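Local coordinates for protein collagen adhesin (Enterococcus faecalis, PDB 2OKM) that probably binds collagen through this adhesin subdomain, part of a cell-wall-anchored surface protein, at residues I67-A70 with E71-Q74. Sequence-based numbering, arbitrary orientation.
Sequences ISLA and EFEQ
Ser68 and Glu71 exchange two hydrogen bonds in a capping box, the reciprocal motif that starts the short helix 69-74 that follows strand 64-68 in the collagen-binding domain. In one direction the backbone N of Glu71 donates to the Ser68 hydroxyl, OG, over 3.2 Å; in the other, Ser68 N points almost straight (168°) at Glu71 OE2, 3.0 Å away, meeting the oxygen from above the carboxylate plane. A chi1 of -72° sets Glu71 CG beside its own backbone N, 3.3 Å from Ser68 OG, and the extended chain beyond carries OE2 back to Ser68 N.

The close packing lies on the inner side. Ile67 CD1 packs against the backbone of Phe72, 3.6 Å from its CA, and both residues are buried. The Phe72 ring leads away from the turn into the fold, where it stacks with Phe56 of strand 55-59 and meets Phe92 steeply. Leu69 adds a looser apolar contact, CD1 to Phe72 CD2 at 4.4 Å.

On the outer side Ala70 and Gln74 are exposed and linked through the main chain, Gln74 N to Ala70 O. A separate flank, formed by Leu69 and Glu73, faces strand 78-82: Glu73 crosses Leu69, and its OE1 accepts a hydrogen bond from Ile80 N, joining the helix to that strand. The first helical turn closes where Phe72 N donates to Ser68 O at 2.8 Å.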
ATOM      1  N   ILE A  67      -8.973  -7.475   6.947  1.00 14.18           N
ATOM      2  CA  ILE A  67      -8.722  -7.096   8.329  1.00 13.21           C
ATOM      3  C   ILE A  67      -8.207  -5.676   8.531  1.00 13.25           C
ATOM      4  O   ILE A  67      -7.774  -5.013   7.589  1.00 12.74           O
ATOM      5  CB  ILE A  67      -7.724  -8.084   8.971  1.00 13.34           C
ATOM      6  CG1 ILE A  67      -6.379  -8.021   8.238  1.00 13.47           C
ATOM      7  CG2 ILE A  67      -8.277  -9.501   8.883  1.00 15.35           C
ATOM      8  CD1 ILE A  67      -5.338  -8.988   8.774  1.00 15.50           C
ATOM      9  N   SER A  68      -8.260  -5.222   9.780  1.00 12.94           N
ATOM     10  CA  SER A  68      -7.806  -3.885  10.146  1.00 13.55           C
ATOM     11  C   SER A  68      -6.299  -3.880  10.341  1.00 12.02           C
ATOM     12  O   SER A  68      -5.655  -4.929  10.332  1.00 12.30           O
ATOM     13  CB  SER A  68      -8.466  -3.451  11.455  1.00 12.92           C
ATOM     14  OG  SER A  68      -8.016  -4.278  12.516  1.00 15.53           O
ATOM     15  N   LEU A  69      -5.744  -2.687  10.523  1.00 11.74           N
ATOM     16  CA  LEU A  69      -4.313  -2.534  10.751  1.00 12.19           C
ATOM     17  C   LEU A  69      -3.919  -3.237  12.048  1.00 12.47           C
ATOM     18  O   LEU A  69      -2.905  -3.931  12.105  1.00 12.89           O
ATOM     19  CB  LEU A  69      -3.953  -1.049  10.838  1.00 12.53           C
ATOM     20  CG  LEU A  69      -2.509  -0.696  11.191  1.00 13.51           C
ATOM     21  CD1 LEU A  69      -1.550  -1.298  10.172  1.00 13.76           C
ATOM     22  CD2 LEU A  69      -2.368   0.819  11.233  1.00 15.16           C
ATOM     23  N   ALA A  70      -4.722  -3.056  13.091  1.00 14.33           N
ATOM     24  CA  ALA A  70      -4.433  -3.694  14.372  1.00 14.14           C
ATOM     25  C   ALA A  70      -4.402  -5.213  14.209  1.00 14.62           C
ATOM     26  O   ALA A  70      -3.522  -5.882  14.748  1.00 15.09           O
ATOM     27  CB  ALA A  70      -5.481  -3.293  15.412  1.00 15.48           C
ATOM     28  N   GLU A  71      -5.360  -5.750  13.456  1.00 14.85           N
ATOM     29  CA  GLU A  71      -5.432  -7.190  13.222  1.00 14.73           C
ATOM     30  C   GLU A  71      -4.259  -7.660  12.359  1.00 13.72           C
ATOM     31  O   GLU A  71      -3.704  -8.737  12.579  1.00 13.63           O
ATOM     32  CB  GLU A  71      -6.776  -7.540  12.567  1.00 16.63           C
ATOM     33  CG  GLU A  71      -7.959  -7.421  13.535  1.00 20.10           C
ATOM     34  CD  GLU A  71      -9.320  -7.375  12.851  1.00 22.56           C
ATOM     35  OE1 GLU A  71     -10.340  -7.443  13.571  1.00 25.63           O
ATOM     36  OE2 GLU A  71      -9.381  -7.260  11.608  1.00 22.65           O
ATOM     37  N   PHE A  72      -3.885  -6.837  11.383  1.00 12.32           N
ATOM     38  CA  PHE A  72      -2.770  -7.121  10.484  1.00 11.60           C
ATOM     39  C   PHE A  72      -1.506  -7.337  11.319  1.00 12.32           C
ATOM     40  O   PHE A  72      -0.736  -8.271  11.092  1.00 12.38           O
ATOM     41  CB  PHE A  72      -2.587  -5.926   9.533  1.00 11.62           C
ATOM     42  CG  PHE A  72      -1.382  -6.019   8.632  1.00 12.27           C
ATOM     43  CD1 PHE A  72      -1.390  -6.834   7.503  1.00 11.44           C
ATOM     44  CD2 PHE A  72      -0.247  -5.254   8.895  1.00 12.45           C
ATOM     45  CE1 PHE A  72      -0.284  -6.879   6.647  1.00 11.60           C
ATOM     46  CE2 PHE A  72       0.862  -5.292   8.048  1.00 11.69           C
ATOM     47  CZ  PHE A  72       0.845  -6.104   6.924  1.00 10.06           C
ATOM     48  N   GLU A  73      -1.301  -6.465  12.298  1.00 12.51           N
ATOM     49  CA  GLU A  73      -0.133  -6.565  13.155  1.00 13.15           C
ATOM     50  C   GLU A  73      -0.260  -7.670  14.201  1.00 13.67           C
ATOM     51  O   GLU A  73       0.688  -8.418  14.439  1.00 14.21           O
ATOM     52  CB  GLU A  73       0.122  -5.218  13.831  1.00 14.15           C
ATOM     53  CG  GLU A  73       0.543  -4.143  12.844  1.00 15.52           C
ATOM     54  CD  GLU A  73       0.793  -2.803  13.500  1.00 18.62           C
ATOM     55  OE1 GLU A  73       1.538  -1.991  12.913  1.00 17.50           O
ATOM     56  OE2 GLU A  73       0.240  -2.557  14.593  1.00 22.95           O
ATOM     57  N   GLN A  74      -1.431  -7.779  14.815  1.00 14.69           N
ATOM     58  CA  GLN A  74      -1.662  -8.791  15.842  1.00 17.15           C
ATOM     59  C   GLN A  74      -1.505 -10.205  15.288  1.00 16.86           C
ATOM     60  O   GLN A  74      -1.020 -11.102  15.982  1.00 17.71           O
ATOM     61  CB  GLN A  74      -3.066  -8.615  16.438  1.00 19.68           C
ATOM     62  CG  GLN A  74      -3.346  -9.435  17.698  1.00 25.22           C
ATOM     63  CD  GLN A  74      -3.471 -10.920  17.429  1.00 28.49           C
ATOM     64  OE1 GLN A  74      -4.262 -11.346  16.587  1.00 30.52           O
ATOM     65  NE2 GLN A  74      -2.693 -11.721  18.151  1.00 30.92           N
TER